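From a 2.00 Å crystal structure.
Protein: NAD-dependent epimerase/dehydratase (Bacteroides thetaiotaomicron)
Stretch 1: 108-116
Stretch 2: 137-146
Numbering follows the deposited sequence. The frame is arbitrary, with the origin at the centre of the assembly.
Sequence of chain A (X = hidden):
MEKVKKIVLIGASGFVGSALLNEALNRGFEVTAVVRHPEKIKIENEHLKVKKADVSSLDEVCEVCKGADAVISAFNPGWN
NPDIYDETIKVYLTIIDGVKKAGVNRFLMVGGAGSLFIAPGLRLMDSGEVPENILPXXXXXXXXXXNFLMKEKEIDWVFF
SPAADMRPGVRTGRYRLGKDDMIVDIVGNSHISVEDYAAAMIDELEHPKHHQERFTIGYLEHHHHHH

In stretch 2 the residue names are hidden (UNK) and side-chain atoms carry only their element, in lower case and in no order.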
ATOM      1  N   LEU A 108      -3.273   5.624  -3.968  1.00 28.03           N
ATOM      2  CA  LEU A 108      -2.703   5.213  -2.678  1.00 29.94           C
ATOM      3  C   LEU A 108      -1.915   3.921  -2.884  1.00 29.22           C
ATOM      4  O   LEU A 108      -2.398   2.979  -3.515  1.00 30.01           O
ATOM      5  CB  LEU A 108      -3.802   4.993  -1.638  1.00 30.17           C
ATOM      6  CG  LEU A 108      -4.688   6.205  -1.317  1.00 36.61           C
ATOM      7  CD1 LEU A 108      -5.956   6.154  -2.175  1.00 40.32           C
ATOM      8  CD2 LEU A 108      -5.058   6.192   0.154  1.00 40.94           C
HETATM    9  N   MSE A 109      -0.703   3.874  -2.348  1.00 29.01           N
HETATM   10  CA  MSE A 109       0.152   2.708  -2.530  1.00 29.20           C
HETATM   11  C   MSE A 109       0.639   2.073  -1.232  1.00 27.12           C
HETATM   12  O   MSE A 109       0.993   2.764  -0.281  1.00 24.36           O
HETATM   13  CB  MSE A 109       1.364   3.116  -3.378  1.00 29.93           C
HETATM   14  CG  MSE A 109       2.294   1.982  -3.804  1.00 37.25           C
HETATM   15 SE   MSE A 109       3.831   2.623  -4.840  1.00 46.17          SE
HETATM   16  CE  MSE A 109       4.882   0.998  -4.893  1.00 43.85           C
ATOM     17  N   VAL A 110       0.641   0.748  -1.184  1.00 26.97           N
ATOM     18  CA  VAL A 110       1.150   0.050  -0.009  1.00 27.77           C
ATOM     19  C   VAL A 110       2.674   0.179  -0.100  1.00 26.93           C
ATOM     20  O   VAL A 110       3.284  -0.278  -1.066  1.00 26.41           O
ATOM     21  CB  VAL A 110       0.767  -1.444  -0.033  1.00 27.24           C
ATOM     22  CG1 VAL A 110       1.433  -2.179   1.133  1.00 27.72           C
ATOM     23  CG2 VAL A 110      -0.750  -1.586   0.026  1.00 28.37           C
ATOM     24  N   GLY A 111       3.283   0.824   0.887  1.00 26.76           N
ATOM     25  CA  GLY A 111       4.722   0.995   0.874  1.00 25.55           C
ATOM     26  C   GLY A 111       5.451  -0.029   1.726  1.00 26.66           C
ATOM     27  O   GLY A 111       4.921  -1.099   2.006  1.00 27.19           O
ATOM     28  N   GLY A 112       6.677   0.306   2.128  1.00 27.20           N
ATOM     29  CA  GLY A 112       7.479  -0.585   2.954  1.00 25.48           C
ATOM     30  C   GLY A 112       8.079   0.184   4.115  1.00 26.69           C
ATOM     31  O   GLY A 112       7.865   1.387   4.229  1.00 27.11           O
ATOM     32  N   ALA A 113       8.841  -0.492   4.966  1.00 28.23           N
ATOM     33  CA  ALA A 113       9.453   0.162   6.118  1.00 29.56           C
ATOM     34  C   ALA A 113      10.896   0.578   5.845  1.00 29.72           C
ATOM     35  O   ALA A 113      11.491   1.341   6.613  1.00 29.77           O
ATOM     36  CB  ALA A 113       9.405  -0.765   7.329  1.00 30.28           C
ATOM     37  N   GLY A 114      11.448   0.084   4.744  1.00 29.12           N
ATOM     38  CA  GLY A 114      12.824   0.394   4.403  1.00 29.33           C
ATOM     39  C   GLY A 114      13.220   1.864   4.384  1.00 29.67           C
ATOM     40  O   GLY A 114      14.309   2.218   4.845  1.00 28.10           O
ATOM     41  N   SER A 115      12.353   2.726   3.853  1.00 29.23           N
ATOM     42  CA  SER A 115      12.673   4.154   3.770  1.00 28.62           C
ATOM     43  C   SER A 115      12.416   4.959   5.037  1.00 28.80           C
ATOM     44  O   SER A 115      12.696   6.155   5.079  1.00 30.04           O
ATOM     45  CB  SER A 115      11.919   4.793   2.598  1.00 28.80           C
ATOM     46  OG  SER A 115      10.518   4.597   2.718  1.00 28.27           O
ATOM     47  N   LEU A 116      11.883   4.309   6.066  1.00 27.73           N
ATOM     48  CA  LEU A 116      11.604   4.988   7.324  1.00 28.68           C
ATOM     49  C   LEU A 116      12.900   5.243   8.088  1.00 28.86           C
ATOM     50  O   LEU A 116      13.850   4.467   7.981  1.00 28.71           O
ATOM     51  CB  LEU A 116      10.660   4.138   8.192  1.00 27.54           C
ATOM     52  CG  LEU A 116       9.202   3.994   7.729  1.00 28.69           C
ATOM     53  CD1 LEU A 116       8.488   2.958   8.591  1.00 28.96           C
ATOM     54  CD2 LEU A 116       8.491   5.345   7.824  1.00 26.47           C
ATOM     55  N   UNK A 137      14.380  -6.791  -2.178  1.00 33.18           N
ATOM     56  CA  UNK A 137      13.054  -6.245  -2.411  1.00 33.77           C
ATOM     57  C   UNK A 137      12.786  -4.994  -1.592  1.00 33.43           C
ATOM     58  O   UNK A 137      12.115  -4.069  -2.046  1.00 31.41           O
ATOM     59  N   UNK A 138      13.304  -4.969  -0.371  1.00 32.74           N
ATOM     60  CA  UNK A 138      13.113  -3.816   0.500  1.00 32.47           C
ATOM     61  C   UNK A 138      13.764  -2.581  -0.118  1.00 31.97           C
ATOM     62  O   UNK A 138      13.187  -1.497  -0.106  1.00 32.74           O
ATOM     63  c   UNK A 138      13.721  -4.072   1.906  1.00 31.88           C
ATOM     64  c   UNK A 138      13.714  -2.780   2.726  1.00 31.05           C
ATOM     65  c   UNK A 138      12.917  -5.144   2.631  1.00 31.39           C
ATOM     66  N   UNK A 139      14.962  -2.756  -0.664  1.00 32.33           N
ATOM     67  CA  UNK A 139      15.694  -1.659  -1.282  1.00 32.81           C
ATOM     68  C   UNK A 139      14.990  -1.080  -2.505  1.00 33.14           C
ATOM     69  O   UNK A 139      14.970   0.142  -2.708  1.00 30.76           O
ATOM     70  c   UNK A 139      19.428  -1.693  -0.889  1.00 44.75           C
ATOM     71  c   UNK A 139      18.077  -2.329  -0.546  1.00 37.86           C
ATOM     72  c   UNK A 139      17.094  -2.114  -1.696  1.00 34.22           C
ATOM     73  n   UNK A 139      21.336  -3.270  -0.517  1.00 51.70           N
ATOM     74  c   UNK A 139      20.544  -2.136   0.051  1.00 46.85           C
ATOM     75  N   UNK A 140      14.420  -1.967  -3.318  1.00 33.01           N
ATOM     76  CA  UNK A 140      13.733  -1.571  -4.540  1.00 33.14           C
ATOM     77  C   UNK A 140      12.480  -0.755  -4.246  1.00 33.24           C
ATOM     78  O   UNK A 140      12.189   0.226  -4.936  1.00 32.81           O
ATOM     79  c   UNK A 140      13.372  -2.813  -5.359  1.00 34.18           C
ATOM     80  N   UNK A 141      11.741  -1.160  -3.221  1.00 32.02           N
ATOM     81  CA  UNK A 141      10.527  -0.440  -2.864  1.00 31.76           C
ATOM     82  C   UNK A 141      10.900   0.923  -2.290  1.00 31.76           C
ATOM     83  O   UNK A 141      10.261   1.934  -2.586  1.00 29.54           O
ATOM     84  c   UNK A 141       7.594  -0.147  -2.606  1.00 28.51           C
ATOM     85  c   UNK A 141       9.722  -1.247  -1.849  1.00 32.41           C
ATOM     86  c   UNK A 141       8.383  -0.660  -1.410  1.00 31.07           C
ATOM     87  c   UNK A 141       7.605  -1.749  -0.676  1.00 34.91           C
ATOM     88  N   UNK A 142      11.956   0.952  -1.486  1.00 31.86           N
ATOM     89  CA  UNK A 142      12.388   2.205  -0.893  1.00 32.49           C
ATOM     90  C   UNK A 142      12.929   3.160  -1.934  1.00 34.13           C
ATOM     91  O   UNK A 142      12.748   4.376  -1.830  1.00 34.49           O
ATOM     92  N   UNK A 143      13.584   2.603  -2.949  1.00 34.95           N
ATOM     93  CA  UNK A 143      14.170   3.405  -4.016  1.00 36.21           C
ATOM     94  C   UNK A 143      13.106   4.006  -4.925  1.00 34.68           C
ATOM     95  O   UNK A 143      13.276   5.105  -5.455  1.00 35.73           O
ATOM     96  c   UNK A 143      15.143   2.563  -4.843  1.00 37.65           C
ATOM     97  c   UNK A 143      16.485   3.244  -5.058  1.00 46.72           C
ATOM     98  c   UNK A 143      17.387   3.156  -3.836  1.00 53.51           C
ATOM     99  o   UNK A 143      17.267   4.019  -2.939  1.00 54.67           O
ATOM    100  o   UNK A 143      18.209   2.212  -3.767  1.00 57.27           O
ATOM    101  N   UNK A 144      12.006   3.289  -5.115  1.00 33.54           N
ATOM    102  CA  UNK A 144      10.933   3.806  -5.954  1.00 32.70           C
ATOM    103  C   UNK A 144      10.366   5.089  -5.351  1.00 31.79           C
ATOM    104  O   UNK A 144      10.185   6.079  -6.048  1.00 31.21           O
ATOM    105  c   UNK A 144       8.667   3.273  -6.934  1.00 33.19           C
ATOM    106  c   UNK A 144       6.383   4.046  -7.136  1.00 30.08           C
ATOM    107  c   UNK A 144       7.811   4.011  -9.075  1.00 30.34           C
ATOM    108  c   UNK A 144       9.805   2.785  -6.095  1.00 32.01           C
ATOM    109  c   UNK A 144       6.577   4.283  -8.493  1.00 32.04           C
ATOM    110  c   UNK A 144       8.847   3.510  -8.296  1.00 33.73           C
ATOM    111  c   UNK A 144       7.429   3.541  -6.363  1.00 32.09           C
ATOM    112  N   UNK A 145      10.087   5.057  -4.051  1.00 30.18           N
ATOM    113  CA  UNK A 145       9.543   6.211  -3.343  1.00 31.49           C
ATOM    114  C   UNK A 145      10.526   7.374  -3.378  1.00 32.16           C
ATOM    115  O   UNK A 145      10.193   8.479  -3.807  1.00 32.08           O
ATOM    116  c   UNK A 145       9.232   5.828  -1.886  1.00 31.83           C
ATOM    117  c   UNK A 145      10.034   7.136   0.139  1.00 31.11           C
ATOM    118  o   UNK A 145       8.862  10.243   1.708  1.00 31.38           O
ATOM    119  c   UNK A 145       8.026   9.033  -0.171  1.00 28.73           C
ATOM    120  c   UNK A 145       8.117   7.949  -1.048  1.00 29.05           C
ATOM    121  c   UNK A 145       8.946   9.163   0.862  1.00 30.21           C
ATOM    122  c   UNK A 145       9.952   8.217   1.030  1.00 27.73           C
ATOM    123  c   UNK A 145       9.120   6.990  -0.910  1.00 31.50           C
ATOM    124  N   UNK A 146      11.748   7.102  -2.941  1.00 32.95           N
ATOM    125  CA  UNK A 146      12.799   8.112  -2.873  1.00 34.95           C
ATOM    126  C   UNK A 146      13.209   8.745  -4.200  1.00 36.71           C
ATOM    127  O   UNK A 146      13.407   9.961  -4.277  1.00 36.69           O
ATOM    128  c   UNK A 146      14.040   7.498  -2.218  1.00 36.13           C
ATOM    129  c   UNK A 146      14.498   7.901  -0.814  1.00 37.17           C
ATOM    130  c   UNK A 146      13.347   8.452   0.016  1.00 36.01           C
ATOM    131  c   UNK A 146      15.134   6.686  -0.154  1.00 32.92           C
TER
HETATM  132  O   HOH W   1      11.047  -0.823   1.803  1.00 29.37           O

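Position 137 carries no atom beyond its backbone, so it is glycine. Gly137 lies out of reach of stretch 1; it is part of the helix, where its O accepts a hydrogen bond from the N of position 141, 3.2 Å away.

Position 138 has three carbons, the first bearing the other two, and one branch meets Gly114; a fork directly at CB means valine. Val138 CG1 rests 3.7 Å from Gly114 CA. A short, branched side chain suits this spot, and so does the bare glycine it meets: an ideal CB on Gly114 would lie 2.7 Å from Val138 CG1, a clash.

Position 139 shows four carbons in a row ending in nitrogen, which identifies lysine. Lys139 is partly exposed and its CA-to-CB bond points away from stretch 1, which suits a charged group. Position 140 has a single carbon and is therefore alanine; Ala140 is out of reach of stretch 1 but buried, where a small apolar side chain fits.

Position 141 has four carbons, forked at the second. The chain points toward stretch 1, touching the backbone at Gly111 and Gly112 and the end of Met109, a selenomethionine. This is leucine. Leu141 CD2 lies 3.6 Å from Gly112 N, and Leu141 CD1 lies 3.7 Å from Met109 CE, so the fork reaches two neighbours at once. An ideal CB on Gly112 would come within a tight 3.0 Å of Leu141 CD2.

Position 142 has no side chain and comes near Ser115; it is glycine. Here the helix approaches closely: Gly142 CA is 5.1 Å from Ser115 CA and 4.4 Å from Ser115 CB.

Position 143 has three carbons, the third carrying two oxygens: glutamate. Glu143 is partly exposed and its CA-to-CB bond points away, which suits a carboxylate that makes no contact with stretch 1.

Position 144 has one carbon and then a six-carbon ring without oxygen, which meets the selenium of Met109; hence phenylalanine. Phe144 CE2 lies 3.7 Å from Met109 SE, an oblique selenium-aromatic approach between two buried, polarizable groups.

Position 145 has a similar ring bearing one oxygen and meeting Ser115, so it is tyrosine. Tyr145 CD2 packs 3.7 Å from Ser115 OG, whose hydrogen-bonding needs are met elsewhere in the structure.

Position 146 has four carbons forked at the second, again leucine; Leu146 points toward stretch 1 but stays just short of contact.

The contact works by packing, with no direct hydrogen bond between the stretches. Leu141 and Phe144 both pack against the end of Met109, while the bare Gly112 and Gly114 leave room for Leu141 and Val138. Water 1 adds a polar link, donating to Val138 O at 2.9 Å and accepting a weak bond from Gly114 N at 3.1 Å.

Stretch 2, residues 137-146: GVKALGEFYL
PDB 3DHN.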